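Local coordinates for Lmo2119 protein (Listeria monocytogenes serovar 1/2a, PDB 5HQH) that is of unknown function but forms a YbbR-like domain of a longer protein made with a signal sequence, at residues 10-15 with 35-40; 58-63 with 70-75. One frame throughout, in Å; residues are numbered along the deposited sequence. Where two conformers were deposited one is given.

Contact 1: residues 10-15 with 35-40; sequences SEVIEN and TVTVTL
E11 and L40 face each other as a hydrogen-bonded pair of two antiparallel strands, 10-14 and 35-40, whose axes come within 4.6 Å. Four backbone bonds form the ladder: E11 N to L40 O and L40 N to E11 O close one ring, I13 N to V38 O (2.7 Å) and V38 N to I13 O the next. Between the rings sits the non-hydrogen-bonded pair V12 and T39, where CA-H groups of both residues point at carbonyl oxygens, T39 CA lying 3.4 Å from E11 O.

Apolar contacts occupy both faces. On the buried one, I13 reaches L40 methyl to methyl, CD1 to CD1 at 3.7 Å; F56 and helix 44-53 pack against the same two residues, a place for branched aliphatic chains. On the other face V12 spans two threonines. Its CG1, anti to the backbone N (chi1 178°), presses on T37 CG2 at a tight 3.4 Å, while CG2 lies 3.8 Å from T39 OG1. Beta-branched residues suit the extended backbone, and threonine adds a hydroxyl where the face is partly exposed.

Polar links lie at the margins. A water joins N15 N (2.8 Å) to T37 OG1 (2.7 Å), and the E11 carboxylate turns away to a salt bridge with K51. Backbone bonds thus set the register, while the face of I13, V38 and L40 is mostly aliphatic, with E11 at its margin, and the other mixes V12 with threonine hydroxyls.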
# COMPACT_ATOMS: atom_id res chain seq x y z
N SER A 10 20.62 -1.06 0.94
CA SER A 10 19.31 -1.74 1.03
C SER A 10 18.81 -1.78 2.47
O SER A 10 19.58 -2.05 3.40
CB SER A 10 19.38 -3.17 0.46
OG SER A 10 18.16 -3.89 0.67
N GLU A 11 17.51 -1.55 2.63
CA GLU A 11 16.86 -1.55 3.94
C GLU A 11 15.52 -2.26 3.84
O GLU A 11 14.78 -2.05 2.89
CB GLU A 11 16.63 -0.13 4.44
CG GLU A 11 17.87 0.65 4.83
CD GLU A 11 18.50 0.17 6.12
OE1 GLU A 11 17.83 -0.53 6.89
OE2 GLU A 11 19.66 0.54 6.40
N VAL A 12 15.23 -3.12 4.81
CA VAL A 12 13.94 -3.77 4.94
C VAL A 12 13.26 -3.05 6.10
O VAL A 12 13.77 -3.02 7.20
CB VAL A 12 14.08 -5.29 5.22
CG1 VAL A 12 12.71 -5.91 5.39
CG2 VAL A 12 14.85 -5.97 4.10
N ILE A 13 12.13 -2.43 5.80
CA ILE A 13 11.42 -1.60 6.77
C ILE A 13 10.12 -2.31 7.15
O ILE A 13 9.28 -2.56 6.28
CB ILE A 13 11.16 -0.20 6.17
CG1 ILE A 13 12.49 0.44 5.74
CG2 ILE A 13 10.41 0.69 7.15
CD1 ILE A 13 12.34 1.75 5.06
N GLU A 14 9.98 -2.58 8.43
CA GLU A 14 8.82 -3.29 8.93
C GLU A 14 7.72 -2.31 9.38
O GLU A 14 7.96 -1.13 9.66
CB GLU A 14 9.22 -4.18 10.10
CG GLU A 14 10.15 -5.30 9.67
CD GLU A 14 10.66 -6.11 10.83
OE1 GLU A 14 9.86 -6.58 11.66
OE2 GLU A 14 11.89 -6.32 10.90
N ASN A 15 6.50 -2.82 9.41
CA ASN A 15 5.36 -2.11 9.98
C ASN A 15 5.02 -0.81 9.28
O ASN A 15 4.71 0.18 9.92
CB ASN A 15 5.56 -1.94 11.48
CG ASN A 15 5.80 -3.26 12.18
OD1 ASN A 15 5.05 -4.22 11.97
ND2 ASN A 15 6.82 -3.32 12.99
N THR A 35 -0.51 -2.98 8.11
CA THR A 35 0.93 -2.72 7.85
C THR A 35 1.54 -3.82 7.01
O THR A 35 1.05 -4.97 6.99
CB THR A 35 1.79 -2.57 9.12
OG1 THR A 35 1.95 -3.85 9.76
CG2 THR A 35 1.23 -1.55 10.05
N VAL A 36 2.66 -3.48 6.35
CA VAL A 36 3.41 -4.38 5.50
C VAL A 36 4.90 -4.14 5.67
O VAL A 36 5.34 -3.19 6.36
CB VAL A 36 3.00 -4.23 4.02
CG1 VAL A 36 1.55 -4.58 3.85
CG2 VAL A 36 3.26 -2.81 3.52
N THR A 37 5.68 -4.98 5.03
CA THR A 37 7.13 -4.81 5.02
C THR A 37 7.59 -4.29 3.67
O THR A 37 7.24 -4.85 2.63
CB THR A 37 7.84 -6.16 5.30
OG1 THR A 37 7.38 -6.68 6.55
CG2 THR A 37 9.33 -6.04 5.33
N VAL A 38 8.41 -3.23 3.67
CA VAL A 38 8.88 -2.64 2.42
C VAL A 38 10.37 -2.77 2.31
O VAL A 38 11.08 -2.50 3.28
CB VAL A 38 8.50 -1.13 2.34
CG1 VAL A 38 9.04 -0.48 1.08
CG2 VAL A 38 6.99 -0.97 2.37
N THR A 39 10.85 -3.23 1.15
CA THR A 39 12.28 -3.31 0.90
C THR A 39 12.67 -2.25 -0.12
O THR A 39 12.04 -2.14 -1.17
CB THR A 39 12.68 -4.70 0.36
OG1 THR A 39 12.28 -5.70 1.28
CG2 THR A 39 14.18 -4.78 0.14
N LEU A 40 13.68 -1.46 0.22
CA LEU A 40 14.20 -0.36 -0.60
C LEU A 40 15.64 -0.63 -0.95
O LEU A 40 16.38 -1.01 -0.06
CB LEU A 40 14.20 0.94 0.19
CG LEU A 40 12.87 1.42 0.75
CD1 LEU A 40 13.08 2.71 1.53
CD2 LEU A 40 11.88 1.62 -0.37
O HOH W 1 6.28 -5.56 8.79

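Contact 2: residues 58-63 with 70-75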
# COMPACT_ATOMS: atom_id res chain seq x y z
N VAL A 58 2.64 3.55 0.81
CA VAL A 58 2.17 2.28 0.27
C VAL A 58 0.65 2.35 0.26
O VAL A 58 0.05 2.80 1.24
CB VAL A 58 2.60 1.08 1.14
CG1 VAL A 58 2.09 -0.22 0.54
CG2 VAL A 58 4.11 1.05 1.27
N TYR A 59 0.05 1.97 -0.86
CA TYR A 59 -1.39 2.08 -0.99
C TYR A 59 -2.03 0.98 -1.81
O TYR A 59 -1.43 0.40 -2.72
CB TYR A 59 -1.77 3.43 -1.57
CG TYR A 59 -1.30 3.73 -3.00
CD1 TYR A 59 0.00 4.15 -3.23
CD2 TYR A 59 -2.17 3.70 -4.09
CE1 TYR A 59 0.44 4.45 -4.49
CE2 TYR A 59 -1.72 4.02 -5.37
CZ TYR A 59 -0.42 4.43 -5.55
OH TYR A 59 -0.00 4.78 -6.82
N ALA A 60 -3.31 0.74 -1.49
CA ALA A 60 -4.21 -0.10 -2.26
C ALA A 60 -5.20 0.87 -2.90
O ALA A 60 -5.97 1.52 -2.21
CB ALA A 60 -4.94 -1.14 -1.39
N ASP A 61 -5.22 0.92 -4.24
CA ASP A 61 -6.16 1.78 -4.95
C ASP A 61 -7.35 0.98 -5.43
O ASP A 61 -7.25 0.18 -6.37
CB ASP A 61 -5.51 2.48 -6.12
CG ASP A 61 -6.38 3.57 -6.70
OD1 ASP A 61 -7.51 3.80 -6.23
OD2 ASP A 61 -5.95 4.26 -7.63
N LEU A 62 -8.47 1.19 -4.76
CA LEU A 62 -9.71 0.47 -5.09
C LEU A 62 -10.76 1.42 -5.62
O LEU A 62 -11.97 1.15 -5.52
CB LEU A 62 -10.18 -0.27 -3.85
CG LEU A 62 -9.18 -1.38 -3.51
CD1 LEU A 62 -9.40 -1.89 -2.11
CD2 LEU A 62 -9.25 -2.51 -4.53
N LYS A 63 -10.32 2.52 -6.22
CA LYS A 63 -11.27 3.49 -6.77
C LYS A 63 -12.16 2.96 -7.86
O LYS A 63 -13.29 3.40 -7.97
CB LYS A 63 -10.54 4.75 -7.28
CG LYS A 63 -11.42 5.98 -7.54
CD LYS A 63 -12.04 6.59 -6.27
CE LYS A 63 -11.05 6.90 -5.16
NZ LYS A 63 -9.94 7.81 -5.58
N GLN A 70 -12.26 -9.46 -4.12
CA GLN A 70 -11.24 -9.36 -5.18
C GLN A 70 -9.86 -9.34 -4.55
O GLN A 70 -9.74 -9.52 -3.33
CB GLN A 70 -11.50 -8.14 -6.03
CG GLN A 70 -11.58 -6.85 -5.23
CD GLN A 70 -12.45 -5.86 -5.91
OE1 GLN A 70 -12.00 -5.17 -6.81
NE2 GLN A 70 -13.73 -5.79 -5.49
N GLU A 71 -8.84 -9.15 -5.38
CA GLU A 71 -7.45 -9.01 -4.95
C GLU A 71 -6.89 -7.73 -5.53
O GLU A 71 -7.32 -7.28 -6.59
CB GLU A 71 -6.63 -10.18 -5.41
CG GLU A 71 -6.98 -11.45 -4.68
CD GLU A 71 -6.48 -12.65 -5.41
OE1 GLU A 71 -5.22 -12.74 -5.56
OE2 GLU A 71 -7.31 -13.47 -5.82
N VAL A 72 -5.91 -7.17 -4.85
CA VAL A 72 -5.31 -5.90 -5.27
C VAL A 72 -3.81 -5.88 -5.01
O VAL A 72 -3.35 -6.29 -3.96
CB VAL A 72 -5.99 -4.68 -4.58
CG1 VAL A 72 -5.85 -4.72 -3.06
CG2 VAL A 72 -5.46 -3.36 -5.12
N LYS A 73 -3.04 -5.43 -6.01
CA LYS A 73 -1.60 -5.28 -5.84
C LYS A 73 -1.31 -3.93 -5.17
O LYS A 73 -1.83 -2.90 -5.57
CB LYS A 73 -0.87 -5.30 -7.20
CG LYS A 73 0.65 -5.20 -7.07
CD LYS A 73 1.35 -5.32 -8.41
CE LYS A 73 2.81 -4.97 -8.29
NZ LYS A 73 3.58 -5.83 -7.38
N LEU A 74 -0.46 -3.96 -4.16
CA LEU A 74 -0.05 -2.76 -3.44
C LEU A 74 0.95 -1.96 -4.24
O LEU A 74 1.83 -2.48 -4.89
CB LEU A 74 0.52 -3.15 -2.06
CG LEU A 74 -0.48 -3.88 -1.15
CD1 LEU A 74 0.17 -4.11 0.19
CD2 LEU A 74 -1.80 -3.13 -1.01
N GLN A 75 0.77 -0.64 -4.21
CA GLN A 75 1.60 0.31 -4.96
C GLN A 75 2.38 1.19 -4.01
O GLN A 75 2.04 1.28 -2.83
CB GLN A 75 0.72 1.14 -5.87
CG GLN A 75 0.02 0.35 -6.96
CD GLN A 75 -0.90 1.21 -7.78
OE1 GLN A 75 -2.14 1.21 -7.60
NE2 GLN A 75 -0.32 2.01 -8.63
O HOH W 2 -1.46 4.53 -9.11
O HOH W 3 -3.51 -0.78 -5.90
O HOH W 4 -3.86 3.23 -8.97
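A beta hairpin formed by strands 57-61 and 68-77 supplies this contact, and its two arms are paired through the backbone at one end before they diverge. Y59 and Q75 make the antiparallel hydrogen-bonded pair: Y59 N donates to Q75 O and Q75 N to Y59 O, both at 2.9 Å, the second nearly straight at 176°. Beyond it the strand axes run 6.9 Å apart at their closest, and side chains and water take over from direct backbone bonds.

On the inner side the packing is aliphatic. A60, with nothing beyond CB, admits L74 CD2 to 3.7 Å and also meets V72 CG1. Farther along, L62 CD2, in one of two conformers, packs on V72 CB; I32 touches both A60 and L62, extending this apolar layer. Aliphatic side chains fit here because three of these four residues are buried.

Water bridges the gap between the arms. One molecule accepts from D61 N and donates to K73 O and to Q75 OE1, replacing a direct bond between the strands. A second donates to D61 OD2 and Q75 OE1, while D61 OD1 accepts from K63 N in an Asx turn.

On the outer side Y59 and Q75 cross, ring and amide planes 39° apart. Y59 CG sits between the backbone N and the carbonyl carbon (chi1 64°), the setting from which the ring meets Q75. Q75 suits the spot because its methylene lies on the ring while its amide meets water. Q75 CB forms a CH-pi contact 3.7 Å from the Y59 ring centroid, and a water at the ring edge joins Y59 OH (2.7 Å) to Q75 NE2 (2.8 Å).

How the contacts relate
Contact 1 comes first along the chain and is complete before contact 2 begins; helix 44-53 lies between them in sequence. Their centres are about 17 Å apart, yet both belong to one mixed sheet, in which strand 9-21 pairs antiparallel with 35-42 and parallel with 57-61. The two meet through side chains: V38 CG2 lies 3.7 Å from V58 CG2, and V36 CG1 lies 3.9 Å from L74 CD1. V16 and V18 of strand 9-21 also touch V58. Strand 84-98 pairs with both 35-42 and 68-77, giving a second connection. Neighbouring strands of one sheet and a common valine-rich interior thus unite the two contacts in a single YbbR-like domain.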